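Local structure of levoglucosan dehydrogenase (Pseudarthrobacter phenanthrenivorans, 6A3F) at residues 47-52 with 359-364; 150-155 with 353-358; 156-161 with 306-311. The protein oxidises levoglucosan to 3-dehydrolevoglucosan with NAD(+) as hydride acceptor, working as a homotetramer of the Gfo/Idh/MocA family. One frame throughout, in Å; residues are numbered along the deposited sequence.

Contact 1: residues 47-52 with 359-364; sequences MFFWPA and KIIEAH
Phe49 and His364 stack face to face: their ring centroids lie 3.9 Å apart and the planes differ by only 11°. The overlap is shifted toward the rims, so the imidazole reaches past the benzene ring to its stem, with His364 CD2 3.2 Å from Phe49 CB. His364 CB also rests over the Phe49 face, a CH-pi contact of 4.0 Å to the centroid. Along its edge the same ring meets Ile361 CG1, 4.2 Å from Phe49 CZ, and Ile360 CG2. Ile360 serves two rings, because its CD1 sits over a face of Phe48, 15° off the ring normal. A chi1 of -178° carries the imidazole away from the His364 backbone N toward Phe49. A water lying in the plane of that ring, 3.0 Å from His364 NE2, donates to Pro51 O and so ties the imidazole to the loop beyond the cis peptide preceding Pro51. Trp346 meets Phe48 edge-to-face, and Lys36 of the second subunit makes a cation-pi contact with it. Phe49 is where the chain leaves helix 35-48, so the contact fastens the C-terminal end of this Rossmann-domain helix to helix 355-371.

Contact 2: residues 150-155 with 353-358; sequences AFNYRR and IGYGET
Thr358 OG1 is gripped twice: it donates to Tyr355 O at 2.7 Å, one turn back in its own helix, and accepts from Asn152 ND2 at 2.8 Å. The second bond is nearly straight, 167° at the hydrogen, and the oxygen lies in the Asn152 amide plane. Because the hydroxyl proton is committed to the carbonyl, OG1 can only accept from the amide, which fixes which end of Asn152 faces the helix. Asn152 CG stands between its backbone N and carbonyl carbon (chi1 63°), and this turns the amide across the gap to the helix. At the other end of the amide, Asn152 OD1 accepts from a water at 2.7 Å that also bonds Tyr355 OH, so the NADH-binding residues Asn152 and Tyr355 are bridged.

The Tyr355 ring crosses the amide at a steep angle, with Tyr355 CE1 3.4 Å from Asn152 ND2. Tyr153, a levoglucosan-binding residue, brings its hydroxyl to the edge of the Tyr355 ring, where Tyr153 OH is 3.5 Å from Tyr355 CE1. The two ring planes stand 73° apart. Tyr153 OH is hydrogen-bonded to Asn293, while His213 meets the Tyr153 ring edge-to-face. Arg155 continues past the contact to Asp365 and the carbonyl of Ser377. The contact thus joins the 3-10 turn after strand 147-149, which ends the parallel Rossmann sheet, to the N-terminal turn of helix 355-371.

Contact 3: residues 156-161 with 306-311; sequences TPAVAL and IVFNYE
Phe308 is held between a side chain and a backbone atom: Val159 CG2 sits over one face of the ring, and the backbone N of Tyr310, two residues further along the same chain, lies over the opposite face, each 3.6 Å from the plane. On the Val159 side the methyl makes a CH-pi contact, 3.8 Å from the centroid and 18° off the ring normal. This branch stands anti to the carbonyl carbon of Val159, while CG1, anti to the backbone N, takes no part in the Phe308 contact.

Two further groups approach the Phe308 ring obliquely. Ala158 CB is 3.7 Å from Phe308 CE1, and Thr156 CG2 is 4.0 Å from Phe308 CZ, so three residues from the first turn of helix 157-167 and its N-cap position pack against the outer part of the ring. Phe308 stands up from its strand into this setting.

The other branch of Thr156 faces Tyr310: OG1 lies in the plane of that ring, at its edge, 3.6 Å from Tyr310 CE1. It makes no capping bond to the helix and is instead hydrogen-bonded to Tyr153 O, while Tyr310 OH reaches Leu351 O of the second subunit. Beyond Phe308 the chain leaves the strand through an Asx turn, in which Glu311 N donates to Asn309 OD1 at 2.9 Å. Helix 157-167 therefore packs through its first turn on strand 304-309 of the large mixed sheet, a helix-on-sheet arrangement belonging to the C-terminal alpha/beta domain of Gfo/Idh/MocA enzymes.

How the contacts relate
Helix 355-371 is common to contacts 1 and 2, whose centres lie 12 Å apart: its first turn meets the 150-155 segment and its next turns meet the end of helix 35-48. Between them, Ile361 CD1 packs 3.3 Å from Arg155 O. Segment 156-161 of contact 3 continues directly from 150-155; Tyr310 CE1 comes within 3.4 Å of Tyr153 CD1, so the 3-10 turn that follows strand 304-309 reaches Tyr153, a levoglucosan-binding residue. Contact 2 itself holds residues of both the NADH and levoglucosan sites. The ring stack of contact 1 and its isoleucines sit further off, but segment 359-364 still reaches the NADH site, with Glu362 OE2 3.2 Å from Ala150 CA. All three contacts also touch the second subunit.

Contact 1: residues 47-52 with 359-364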
loop_
_atom_site.group_PDB
_atom_site.type_symbol
_atom_site.label_atom_id
_atom_site.label_comp_id
_atom_site.label_asym_id
_atom_site.label_seq_id
_atom_site.Cartn_x
_atom_site.Cartn_y
_atom_site.Cartn_z
ATOM N N MET B 47 -9.109 -24.536 -22.511
ATOM C CA MET B 47 -7.795 -24.828 -21.962
ATOM C C MET B 47 -7.865 -24.720 -20.437
ATOM O O MET B 47 -7.199 -25.490 -19.754
ATOM C CB MET B 47 -6.705 -23.866 -22.447
ATOM C CG MET B 47 -6.609 -23.729 -23.947
ATOM S SD MET B 47 -5.326 -22.515 -24.355
ATOM C CE MET B 47 -5.303 -22.546 -26.154
ATOM N N PHE B 48 -8.647 -23.763 -19.939
ATOM C CA PHE B 48 -8.689 -23.443 -18.508
ATOM C C PHE B 48 -9.676 -24.335 -17.772
ATOM O O PHE B 48 -9.427 -24.751 -16.637
ATOM C CB PHE B 48 -9.035 -21.956 -18.324
ATOM C CG PHE B 48 -7.851 -21.031 -18.526
ATOM C CD1 PHE B 48 -6.988 -21.194 -19.590
ATOM C CD2 PHE B 48 -7.594 -19.989 -17.657
ATOM C CE1 PHE B 48 -5.901 -20.351 -19.774
ATOM C CE2 PHE B 48 -6.489 -19.166 -17.825
ATOM C CZ PHE B 48 -5.642 -19.343 -18.880
ATOM N N PHE B 49 -10.812 -24.585 -18.423
ATOM C CA PHE B 49 -11.899 -25.278 -17.778
ATOM C C PHE B 49 -12.218 -26.529 -18.603
ATOM O O PHE B 49 -12.866 -26.420 -19.658
ATOM C CB PHE B 49 -13.118 -24.361 -17.719
ATOM C CG PHE B 49 -13.009 -23.166 -16.819
ATOM C CD1 PHE B 49 -13.334 -23.256 -15.473
ATOM C CD2 PHE B 49 -12.587 -21.940 -17.307
ATOM C CE1 PHE B 49 -13.280 -22.155 -14.641
ATOM C CE2 PHE B 49 -12.512 -20.850 -16.459
ATOM C CZ PHE B 49 -12.896 -20.945 -15.133
ATOM N N TRP B 50 -11.748 -27.685 -18.140
ATOM C CA TRP B 50 -11.770 -28.902 -18.939
ATOM C C TRP B 50 -12.188 -30.129 -18.102
ATOM O O TRP B 50 -11.649 -30.377 -17.006
ATOM C CB TRP B 50 -10.422 -29.151 -19.604
ATOM C CG TRP B 50 -10.501 -30.264 -20.603
ATOM C CD1 TRP B 50 -10.184 -31.581 -20.397
ATOM C CD2 TRP B 50 -10.996 -30.179 -21.949
ATOM N NE1 TRP B 50 -10.407 -32.302 -21.543
ATOM C CE2 TRP B 50 -10.897 -31.473 -22.509
ATOM C CE3 TRP B 50 -11.471 -29.138 -22.749
ATOM C CZ2 TRP B 50 -11.253 -31.750 -23.831
ATOM C CZ3 TRP B 50 -11.814 -29.409 -24.052
ATOM C CH2 TRP B 50 -11.730 -30.707 -24.580
ATOM N N PRO B 51 -13.131 -30.929 -18.596
ATOM C CA PRO B 51 -13.845 -30.788 -19.887
ATOM C C PRO B 51 -14.728 -29.542 -19.985
ATOM O O PRO B 51 -15.396 -29.174 -19.038
ATOM C CB PRO B 51 -14.793 -32.010 -19.946
ATOM C CG PRO B 51 -14.197 -32.993 -18.977
ATOM C CD PRO B 51 -13.628 -32.117 -17.877
ATOM N N ALA B 52 -14.719 -28.926 -21.153
ATOM C CA ALA B 52 -15.431 -27.704 -21.359
ATOM C C ALA B 52 -16.922 -27.995 -21.528
ATOM O O ALA B 52 -17.302 -29.050 -22.007
ATOM C CB ALA B 52 -14.886 -26.958 -22.555
ATOM N N LYS B 359 -12.598 -12.370 -18.927
ATOM C CA LYS B 359 -13.326 -12.760 -20.167
ATOM C C LYS B 359 -13.377 -14.288 -20.333
ATOM O O LYS B 359 -14.374 -14.827 -20.870
ATOM C CB LYS B 359 -12.686 -12.108 -21.395
ATOM C CG LYS B 359 -12.692 -10.587 -21.426
ATOM C CD LYS B 359 -14.096 -9.967 -21.423
ATOM C CE LYS B 359 -14.836 -10.137 -22.745
ATOM N NZ LYS B 359 -16.232 -9.678 -22.588
ATOM N N ILE B 360 -12.323 -14.986 -19.907
ATOM C CA ILE B 360 -12.275 -16.446 -19.964
ATOM C C ILE B 360 -13.326 -17.058 -19.014
ATOM O O ILE B 360 -14.053 -18.026 -19.391
ATOM C CB ILE B 360 -10.838 -16.977 -19.723
ATOM C CG1 ILE B 360 -9.897 -16.629 -20.879
ATOM C CG2 ILE B 360 -10.859 -18.478 -19.523
ATOM C CD1 ILE B 360 -8.453 -16.783 -20.556
ATOM N N ILE B 361 -13.452 -16.496 -17.834
ATOM C CA ILE B 361 -14.402 -16.958 -16.836
ATOM C C ILE B 361 -15.818 -16.666 -17.325
ATOM O O ILE B 361 -16.713 -17.512 -17.242
ATOM C CB ILE B 361 -14.138 -16.300 -15.478
ATOM C CG1 ILE B 361 -12.798 -16.740 -14.905
ATOM C CG2 ILE B 361 -15.241 -16.603 -14.484
ATOM C CD1 ILE B 361 -12.350 -15.884 -13.769
ATOM N N GLU B 362 -16.014 -15.453 -17.836
ATOM C CA GLU B 362 -17.289 -15.042 -18.438
ATOM C C GLU B 362 -17.726 -16.056 -19.508
ATOM O O GLU B 362 -18.866 -16.569 -19.461
ATOM C CB GLU B 362 -17.122 -13.615 -18.975
ATOM C CG GLU B 362 -18.383 -12.999 -19.566
ATOM C CD GLU B 362 -18.100 -11.611 -20.118
ATOM O OE1 GLU B 362 -17.208 -11.511 -21.009
ATOM O OE2 GLU B 362 -18.743 -10.646 -19.617
ATOM N N ALA B 363 -16.844 -16.355 -20.449
ATOM C CA ALA B 363 -17.144 -17.307 -21.531
ATOM C C ALA B 363 -17.425 -18.712 -20.983
ATOM O O ALA B 363 -18.324 -19.446 -21.489
ATOM C CB ALA B 363 -16.044 -17.289 -22.546
ATOM N N HIS B 364 -16.680 -19.129 -19.958
ATOM C CA HIS B 364 -16.974 -20.416 -19.337
ATOM C C HIS B 364 -18.416 -20.462 -18.849
ATOM O O HIS B 364 -19.134 -21.484 -19.080
ATOM C CB HIS B 364 -16.018 -20.709 -18.167
ATOM C CG HIS B 364 -16.269 -22.045 -17.536
ATOM N ND1 HIS B 364 -16.741 -22.190 -16.256
ATOM C CD2 HIS B 364 -16.156 -23.289 -18.031
ATOM C CE1 HIS B 364 -16.905 -23.482 -15.988
ATOM N NE2 HIS B 364 -16.582 -24.166 -17.066
HETATM O O HOH W 1 -16.511 -27.079 -17.597
#

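Contact 2: residues 150-155 with 353-358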
loop_
_atom_site.group_PDB
_atom_site.type_symbol
_atom_site.label_atom_id
_atom_site.label_comp_id
_atom_site.label_asym_id
_atom_site.label_seq_id
_atom_site.Cartn_x
_atom_site.Cartn_y
_atom_site.Cartn_z
ATOM N N ALA B 150 -21.950 -8.007 -20.910
ATOM C CA ALA B 150 -20.494 -8.216 -20.610
ATOM C C ALA B 150 -20.035 -7.328 -19.447
ATOM O O ALA B 150 -19.118 -6.489 -19.665
ATOM C CB ALA B 150 -19.672 -7.911 -21.845
ATOM N N PHE B 151 -20.668 -7.458 -18.279
ATOM C CA PHE B 151 -20.129 -6.845 -17.044
ATOM C C PHE B 151 -19.042 -7.811 -16.492
ATOM O O PHE B 151 -19.187 -8.504 -15.461
ATOM C CB PHE B 151 -21.248 -6.525 -16.046
ATOM C CG PHE B 151 -22.164 -5.402 -16.451
ATOM C CD1 PHE B 151 -21.652 -4.159 -16.799
ATOM C CD2 PHE B 151 -23.538 -5.606 -16.533
ATOM C CE1 PHE B 151 -22.492 -3.122 -17.171
ATOM C CE2 PHE B 151 -24.378 -4.569 -16.916
ATOM C CZ PHE B 151 -23.848 -3.343 -17.259
ATOM N N ASN B 152 -17.953 -7.885 -17.229
ATOM C CA ASN B 152 -16.942 -8.910 -17.057
ATOM C C ASN B 152 -16.218 -8.743 -15.703
ATOM O O ASN B 152 -15.688 -9.744 -15.162
ATOM C CB ASN B 152 -15.962 -8.901 -18.216
ATOM C CG ASN B 152 -15.205 -7.604 -18.284
ATOM O OD1 ASN B 152 -15.828 -6.586 -18.578
ATOM N ND2 ASN B 152 -13.918 -7.625 -17.910
ATOM N N TYR B 153 -16.178 -7.517 -15.158
ATOM C CA TYR B 153 -15.394 -7.262 -13.984
ATOM C C TYR B 153 -16.002 -7.938 -12.762
ATOM O O TYR B 153 -15.268 -8.200 -11.803
ATOM C CB TYR B 153 -15.210 -5.774 -13.712
ATOM C CG TYR B 153 -14.335 -5.064 -14.704
ATOM C CD1 TYR B 153 -12.988 -5.369 -14.824
ATOM C CD2 TYR B 153 -14.885 -4.119 -15.571
ATOM C CE1 TYR B 153 -12.191 -4.702 -15.731
ATOM C CE2 TYR B 153 -14.096 -3.461 -16.500
ATOM C CZ TYR B 153 -12.735 -3.727 -16.548
ATOM O OH TYR B 153 -11.916 -3.075 -17.437
ATOM N N ARG B 154 -17.281 -8.307 -12.787
ATOM C CA ARG B 154 -17.808 -9.027 -11.622
ATOM C C ARG B 154 -17.250 -10.461 -11.547
ATOM O O ARG B 154 -17.425 -11.092 -10.492
ATOM C CB ARG B 154 -19.337 -8.991 -11.606
ATOM C CG ARG B 154 -19.994 -9.950 -12.583
ATOM C CD ARG B 154 -21.283 -10.618 -12.107
ATOM N NE ARG B 154 -22.442 -9.717 -12.077
ATOM C CZ ARG B 154 -23.705 -10.119 -11.891
ATOM N NH1 ARG B 154 -23.966 -11.403 -11.729
ATOM N NH2 ARG B 154 -24.692 -9.243 -11.827
ATOM N N ARG B 155 -16.613 -10.974 -12.606
ATOM C CA ARG B 155 -16.028 -12.276 -12.624
ATOM C C ARG B 155 -14.511 -12.185 -12.336
ATOM O O ARG B 155 -13.797 -13.158 -12.526
ATOM C CB ARG B 155 -16.338 -13.007 -13.938
ATOM C CG ARG B 155 -17.737 -13.629 -13.922
ATOM C CD ARG B 155 -18.222 -14.190 -15.234
ATOM N NE ARG B 155 -19.348 -15.092 -14.996
ATOM C CZ ARG B 155 -20.621 -14.748 -14.829
ATOM N NH1 ARG B 155 -21.008 -13.484 -14.889
ATOM N NH2 ARG B 155 -21.515 -15.712 -14.614
ATOM N N ILE B 353 -3.651 -12.497 -12.252
ATOM C CA ILE B 353 -4.917 -12.320 -12.979
ATOM C C ILE B 353 -4.823 -10.979 -13.738
ATOM O O ILE B 353 -4.542 -9.971 -13.145
ATOM C CB ILE B 353 -6.094 -12.307 -11.989
ATOM C CG1 ILE B 353 -6.217 -13.602 -11.167
ATOM C CG2 ILE B 353 -7.392 -11.949 -12.691
ATOM C CD1 ILE B 353 -6.464 -14.846 -11.987
ATOM N N GLY B 354 -5.068 -11.013 -15.040
ATOM C CA GLY B 354 -5.305 -9.826 -15.863
ATOM C C GLY B 354 -6.725 -9.786 -16.432
ATOM O O GLY B 354 -7.662 -10.513 -16.027
ATOM N N TYR B 355 -6.915 -8.886 -17.374
ATOM C CA TYR B 355 -8.225 -8.639 -17.931
ATOM C C TYR B 355 -8.757 -9.903 -18.613
ATOM O O TYR B 355 -9.921 -10.163 -18.566
ATOM C CB TYR B 355 -8.129 -7.524 -18.976
ATOM C CG TYR B 355 -9.446 -7.101 -19.592
ATOM C CD1 TYR B 355 -10.277 -6.186 -18.953
ATOM C CD2 TYR B 355 -9.874 -7.638 -20.795
ATOM C CE1 TYR B 355 -11.507 -5.856 -19.494
ATOM C CE2 TYR B 355 -11.094 -7.293 -21.358
ATOM C CZ TYR B 355 -11.910 -6.383 -20.715
ATOM O OH TYR B 355 -13.083 -6.004 -21.321
ATOM N N GLY B 356 -7.873 -10.613 -19.295
ATOM C CA GLY B 356 -8.229 -11.763 -20.090
ATOM C C GLY B 356 -8.931 -12.827 -19.268
ATOM O O GLY B 356 -9.922 -13.411 -19.738
ATOM N N GLU B 357 -8.439 -13.079 -18.046
ATOM C CA GLU B 357 -9.053 -14.139 -17.208
ATOM C C GLU B 357 -10.528 -13.812 -16.921
ATOM O O GLU B 357 -11.329 -14.745 -16.856
ATOM C CB GLU B 357 -8.266 -14.363 -15.907
ATOM C CG GLU B 357 -6.956 -15.086 -16.158
ATOM C CD GLU B 357 -5.739 -14.205 -16.440
ATOM O OE1 GLU B 357 -5.905 -13.042 -16.862
ATOM O OE2 GLU B 357 -4.614 -14.657 -16.201
ATOM N N THR B 358 -10.887 -12.540 -16.788
ATOM C CA THR B 358 -12.287 -12.194 -16.538
ATOM C C THR B 358 -13.136 -12.598 -17.748
ATOM O O THR B 358 -14.231 -13.148 -17.614
ATOM C CB THR B 358 -12.483 -10.715 -16.191
ATOM O OG1 THR B 358 -12.333 -9.865 -17.342
ATOM C CG2 THR B 358 -11.555 -10.308 -15.070
HETATM O O HOH W 2 -14.855 -4.550 -20.026
#

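Contact 3: residues 156-161 with 306-311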
loop_
_atom_site.group_PDB
_atom_site.type_symbol
_atom_site.label_atom_id
_atom_site.label_comp_id
_atom_site.label_asym_id
_atom_site.label_seq_id
_atom_site.Cartn_x
_atom_site.Cartn_y
_atom_site.Cartn_z
ATOM N N THR B 156 -14.002 -11.035 -11.895
ATOM C CA THR B 156 -12.717 -11.002 -11.212
ATOM C C THR B 156 -12.822 -11.919 -9.978
ATOM O O THR B 156 -13.738 -11.745 -9.177
ATOM C CB THR B 156 -12.323 -9.593 -10.757
ATOM O OG1 THR B 156 -12.403 -8.607 -11.803
ATOM C CG2 THR B 156 -10.927 -9.539 -10.165
ATOM N N PRO B 157 -11.881 -12.863 -9.827
ATOM C CA PRO B 157 -12.066 -13.801 -8.743
ATOM C C PRO B 157 -12.267 -13.098 -7.397
ATOM O O PRO B 157 -13.086 -13.553 -6.613
ATOM C CB PRO B 157 -10.843 -14.704 -8.807
ATOM C CG PRO B 157 -10.566 -14.742 -10.275
ATOM C CD PRO B 157 -10.846 -13.324 -10.730
ATOM N N ALA B 158 -11.530 -12.026 -7.113
ATOM C CA ALA B 158 -11.661 -11.272 -5.875
ATOM C C ALA B 158 -13.098 -10.775 -5.634
ATOM O O ALA B 158 -13.545 -10.692 -4.510
ATOM C CB ALA B 158 -10.699 -10.122 -5.912
ATOM N N VAL B 159 -13.784 -10.378 -6.699
ATOM C CA VAL B 159 -15.139 -9.885 -6.603
ATOM C C VAL B 159 -16.116 -11.044 -6.303
ATOM O O VAL B 159 -16.997 -10.907 -5.423
ATOM C CB VAL B 159 -15.528 -9.116 -7.881
ATOM C CG1 VAL B 159 -16.998 -8.655 -7.813
ATOM C CG2 VAL B 159 -14.559 -7.958 -8.100
ATOM N N ALA B 160 -15.926 -12.176 -6.961
ATOM C CA ALA B 160 -16.704 -13.397 -6.638
ATOM C C ALA B 160 -16.392 -13.864 -5.213
ATOM O O ALA B 160 -17.260 -14.408 -4.562
ATOM C CB ALA B 160 -16.396 -14.481 -7.619
ATOM N N LEU B 161 -15.161 -13.687 -4.747
ATOM C CA LEU B 161 -14.799 -13.978 -3.345
ATOM C C LEU B 161 -15.581 -13.077 -2.379
ATOM O O LEU B 161 -16.034 -13.513 -1.309
ATOM C CB LEU B 161 -13.289 -13.770 -3.174
ATOM C CG LEU B 161 -12.768 -14.020 -1.755
ATOM C CD1 LEU B 161 -13.059 -15.459 -1.335
ATOM C CD2 LEU B 161 -11.264 -13.779 -1.690
ATOM N N ILE B 306 -15.319 -5.120 3.453
ATOM C CA ILE B 306 -14.654 -5.641 2.302
ATOM C C ILE B 306 -14.297 -4.459 1.395
ATOM O O ILE B 306 -15.140 -3.615 1.185
ATOM C CB ILE B 306 -15.512 -6.634 1.506
ATOM C CG1 ILE B 306 -15.950 -7.832 2.367
ATOM C CG2 ILE B 306 -14.780 -7.096 0.262
ATOM C CD1 ILE B 306 -17.083 -8.606 1.754
ATOM N N VAL B 307 -13.050 -4.434 0.927
ATOM C CA VAL B 307 -12.553 -3.365 0.059
ATOM C C VAL B 307 -11.899 -4.026 -1.148
ATOM O O VAL B 307 -11.154 -5.017 -0.998
ATOM C CB VAL B 307 -11.559 -2.457 0.820
ATOM C CG1 VAL B 307 -10.799 -1.518 -0.122
ATOM C CG2 VAL B 307 -12.278 -1.677 1.903
ATOM N N PHE B 308 -12.104 -3.467 -2.339
ATOM C CA PHE B 308 -11.551 -4.020 -3.561
ATOM C C PHE B 308 -11.053 -2.860 -4.424
ATOM O O PHE B 308 -11.652 -1.785 -4.403
ATOM C CB PHE B 308 -12.603 -4.787 -4.374
ATOM C CG PHE B 308 -12.175 -5.228 -5.752
ATOM C CD1 PHE B 308 -11.231 -6.236 -5.919
ATOM C CD2 PHE B 308 -12.744 -4.678 -6.887
ATOM C CE1 PHE B 308 -10.818 -6.627 -7.178
ATOM C CE2 PHE B 308 -12.354 -5.112 -8.146
ATOM C CZ PHE B 308 -11.415 -6.091 -8.294
ATOM N N ASN B 309 -9.979 -3.120 -5.161
ATOM C CA ASN B 309 -9.331 -2.186 -6.106
ATOM C C ASN B 309 -8.857 -2.991 -7.325
ATOM O O ASN B 309 -7.897 -3.771 -7.245
ATOM C CB ASN B 309 -8.182 -1.422 -5.459
ATOM C CG ASN B 309 -7.270 -0.686 -6.423
ATOM O OD1 ASN B 309 -7.668 -0.428 -7.565
ATOM N ND2 ASN B 309 -6.106 -0.218 -5.938
ATOM N N TYR B 310 -9.541 -2.817 -8.458
ATOM C CA TYR B 310 -9.226 -3.538 -9.672
ATOM C C TYR B 310 -7.797 -3.231 -10.181
ATOM O O TYR B 310 -7.200 -4.059 -10.862
ATOM C CB TYR B 310 -10.237 -3.282 -10.805
ATOM C CG TYR B 310 -9.937 -4.133 -12.001
ATOM C CD1 TYR B 310 -10.431 -5.423 -12.096
ATOM C CD2 TYR B 310 -9.131 -3.672 -13.029
ATOM C CE1 TYR B 310 -10.109 -6.246 -13.159
ATOM C CE2 TYR B 310 -8.729 -4.503 -14.057
ATOM C CZ TYR B 310 -9.254 -5.780 -14.143
ATOM O OH TYR B 310 -8.927 -6.571 -15.182
ATOM N N GLU B 311 -7.224 -2.080 -9.889
ATOM C CA GLU B 311 -5.818 -1.849 -10.299
ATOM C C GLU B 311 -4.875 -2.859 -9.606
ATOM O O GLU B 311 -3.717 -3.063 -10.079
ATOM C CB GLU B 311 -5.380 -0.426 -10.004
ATOM C CG GLU B 311 -6.162 0.588 -10.846
ATOM C CD GLU B 311 -5.632 2.018 -10.886
ATOM O OE1 GLU B 311 -5.049 2.450 -9.886
ATOM O OE2 GLU B 311 -5.775 2.691 -11.974
#